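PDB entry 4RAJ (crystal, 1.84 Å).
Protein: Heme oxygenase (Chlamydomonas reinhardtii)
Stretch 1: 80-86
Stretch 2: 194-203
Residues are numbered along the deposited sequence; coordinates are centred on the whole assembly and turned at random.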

# COMPACT_ATOMS: atom_id res chain seq x y z
N ALA A 80 -20.52 -7.57 5.22
CA ALA A 80 -21.15 -6.52 6.02
C ALA A 80 -20.20 -5.38 6.33
O ALA A 80 -20.57 -4.22 6.23
N ASP A 81 -18.96 -5.72 6.69
CA ASP A 81 -18.02 -4.72 7.17
C ASP A 81 -17.38 -3.94 6.02
O ASP A 81 -17.37 -2.70 6.02
N VAL A 82 -16.84 -4.66 5.04
CA VAL A 82 -16.16 -3.99 3.94
C VAL A 82 -17.17 -3.15 3.13
O VAL A 82 -16.84 -2.05 2.69
N SER A 83 -18.39 -3.64 2.99
CA SER A 83 -19.40 -2.90 2.24
C SER A 83 -19.70 -1.55 2.87
O SER A 83 -20.02 -0.59 2.16
N LYS A 84 -19.56 -1.45 4.19
CA LYS A 84 -19.77 -0.17 4.85
C LYS A 84 -18.77 0.87 4.38
O LYS A 84 -19.03 2.06 4.47
N PHE A 85 -17.63 0.41 3.86
CA PHE A 85 -16.54 1.28 3.45
C PHE A 85 -16.49 1.51 1.94
O PHE A 85 -15.58 2.16 1.44
N LYS A 86 -17.46 0.96 1.21
CA LYS A 86 -17.46 1.04 -0.25
C LYS A 86 -17.19 2.45 -0.79
O LYS A 86 -16.36 2.63 -1.68
N GLN A 194 -14.27 6.94 9.45
CA GLN A 194 -15.11 5.76 9.41
C GLN A 194 -14.45 4.55 10.07
O GLN A 194 -15.12 3.78 10.74
N PHE A 195 -13.14 4.38 9.85
CA PHE A 195 -12.40 3.28 10.46
C PHE A 195 -12.50 3.33 11.98
O PHE A 195 -12.67 2.31 12.64
N ASP A 196 -12.40 4.54 12.53
CA ASP A 196 -12.51 4.71 13.98
C ASP A 196 -13.92 4.46 14.49
O ASP A 196 -14.10 3.85 15.55
N GLU A 197 -14.92 4.93 13.75
CA GLU A 197 -16.31 4.74 14.17
C GLU A 197 -16.75 3.29 14.07
O GLU A 197 -17.39 2.76 14.98
N TRP A 198 -16.40 2.66 12.96
CA TRP A 198 -16.73 1.25 12.77
C TRP A 198 -15.93 0.38 13.76
O TRP A 198 -16.48 -0.55 14.38
N GLY A 199 -14.65 0.70 13.92
CA GLY A 199 -13.77 -0.09 14.76
C GLY A 199 -14.23 -0.12 16.21
O GLY A 199 -14.17 -1.15 16.87
N ALA A 200 -14.71 1.02 16.70
CA ALA A 200 -15.18 1.12 18.08
C ALA A 200 -16.42 0.27 18.34
O ALA A 200 -16.71 -0.08 19.48
N ALA A 201 -17.16 -0.07 17.28
CA ALA A 201 -18.36 -0.90 17.41
C ALA A 201 -18.05 -2.40 17.35
O ALA A 201 -18.96 -3.23 17.46
N GLN A 202 -16.78 -2.76 17.18
CA GLN A 202 -16.41 -4.17 17.07
C GLN A 202 -16.02 -4.78 18.41
O GLN A 202 -15.55 -4.08 19.31
N PRO A 203 -16.21 -6.11 18.55
CA PRO A 203 -15.74 -6.85 19.73
C PRO A 203 -14.25 -6.64 19.95
O PRO A 203 -13.50 -6.47 18.98

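The contact between these two stretches is small, about 350 Å² counting both sides, and three residues account for most of it: F85, W198 and Q194. The helix of stretch 2 runs nearly antiparallel to the short, weakly bonded helix of stretch 1, at 155°, and the axes come no closer than 11.6 Å, and the side chains of F85, W198 and Q194 occupy much of the space between them.

F85 is the centrepiece. Its CA-to-CB bond points sideways, but the m rotamer (chi1 -73°, chi2 74°) brings the end of the ring nearer to stretch 2. The flat, apolar ring can then offer different surfaces to different neighbours. Over one face lies Q194, whose CG sits 3.9 Å from the centroid of the F85 ring in a CH-pi contact. At the ring edge, CE1 of F85 approaches CG of W198 at 3.7 Å. The two ring planes meet at 86°, an edge-to-face pair in which weakly positive ring hydrogens are directed at the indole pi cloud. CE2 of F85 also lies 4.2 Å from CB of F195.

W198 (chi1 t) has its CA-to-CB bond directed toward stretch 1 and combines apolar bulk with one polar group. While its face receives F85, NE1 of W198 donates a hydrogen bond to OD1 of D81 at 2.9 Å. The CA-to-CB bond of D81 (chi1 m) is likewise directed toward stretch 2, and its carboxylate supplies the acceptor that a buried indole NH needs. On the same tryptophan, CD of K84 rests 4.0 Å from CD1 of W198, before the lysine's end leads away.

Q194 is extended, with chi1 and chi2 both t. Its CG methylene suits the phenylalanine face, while its amide reaches the backbone: NE2 of Q194 donates to O of K84 at a very short 2.5 Å. Beyond the helix, Q202 folds back in an m,m conformation, and its NE2 donates to O of W198 at 3.0 Å.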

# COMPACT_ATOMS: atom_id res chain seq x y z
CB ALA A 80 -21.71 -7.11 7.31
CB ASP A 81 -16.93 -5.38 8.02
CG ASP A 81 -17.48 -6.02 9.28
OD1 ASP A 81 -18.18 -5.32 10.04
OD2 ASP A 81 -17.23 -7.22 9.49
CB VAL A 82 -15.44 -5.00 3.02
CG1 VAL A 82 -14.71 -4.28 1.89
CG2 VAL A 82 -14.45 -5.82 3.84
CB SER A 83 -20.68 -3.71 2.11
OG SER A 83 -20.45 -4.87 1.33
CB LYS A 84 -19.69 -0.34 6.37
CG LYS A 84 -20.87 -1.11 6.96
CD LYS A 84 -20.74 -1.26 8.46
CE LYS A 84 -21.96 -1.94 9.07
NZ LYS A 84 -23.18 -1.10 8.93
CB PHE A 85 -15.19 0.69 3.91
CG PHE A 85 -14.95 0.80 5.39
CD1 PHE A 85 -15.62 -0.03 6.28
CD2 PHE A 85 -14.06 1.74 5.89
CE1 PHE A 85 -15.41 0.08 7.66
CE2 PHE A 85 -13.83 1.85 7.26
CZ PHE A 85 -14.51 1.01 8.15
CB LYS A 86 -18.79 0.52 -0.81
CG LYS A 86 -18.91 0.65 -2.32
CD LYS A 86 -19.74 -0.48 -2.89
CE LYS A 86 -19.97 -0.32 -4.39
NZ LYS A 86 -20.60 -1.54 -4.97
CB GLN A 194 -15.50 5.40 7.98
CG GLN A 194 -16.43 4.21 7.92
CD GLN A 194 -17.09 4.05 6.57
OE1 GLN A 194 -16.71 4.70 5.60
NE2 GLN A 194 -18.09 3.18 6.50
CB PHE A 195 -10.94 3.30 10.01
CG PHE A 195 -10.14 2.07 10.39
CD1 PHE A 195 -10.48 0.82 9.89
CD2 PHE A 195 -9.04 2.18 11.20
CE1 PHE A 195 -9.74 -0.31 10.22
CE2 PHE A 195 -8.29 1.05 11.54
CZ PHE A 195 -8.65 -0.19 11.04
CB ASP A 196 -12.04 6.11 14.38
CG ASP A 196 -10.54 6.17 14.62
OD1 ASP A 196 -9.92 5.09 14.81
OD2 ASP A 196 -9.99 7.28 14.65
CB GLU A 197 -17.25 5.61 13.33
CG GLU A 197 -17.50 6.96 13.94
CD GLU A 197 -18.02 7.96 12.94
OE1 GLU A 197 -18.59 7.53 11.91
OE2 GLU A 197 -17.84 9.17 13.18
CB TRP A 198 -16.45 0.86 11.31
CG TRP A 198 -16.44 -0.62 11.10
CD1 TRP A 198 -17.52 -1.41 10.83
CD2 TRP A 198 -15.30 -1.48 11.12
NE1 TRP A 198 -17.12 -2.72 10.69
CE2 TRP A 198 -15.76 -2.79 10.87
CE3 TRP A 198 -13.93 -1.27 11.34
CZ2 TRP A 198 -14.90 -3.89 10.83
CZ3 TRP A 198 -13.07 -2.36 11.30
CH2 TRP A 198 -13.56 -3.65 11.04
CB ALA A 200 -15.45 2.57 18.43
CB ALA A 201 -19.35 -0.54 16.34
CB GLN A 202 -15.27 -4.34 16.07
CG GLN A 202 -15.57 -3.75 14.69
CD GLN A 202 -16.93 -4.18 14.15
OE1 GLN A 202 -17.21 -5.37 14.02
NE2 GLN A 202 -17.77 -3.21 13.85
CB PRO A 203 -16.03 -8.31 19.37
CG PRO A 203 -17.11 -8.24 18.36
CD PRO A 203 -16.88 -6.99 17.58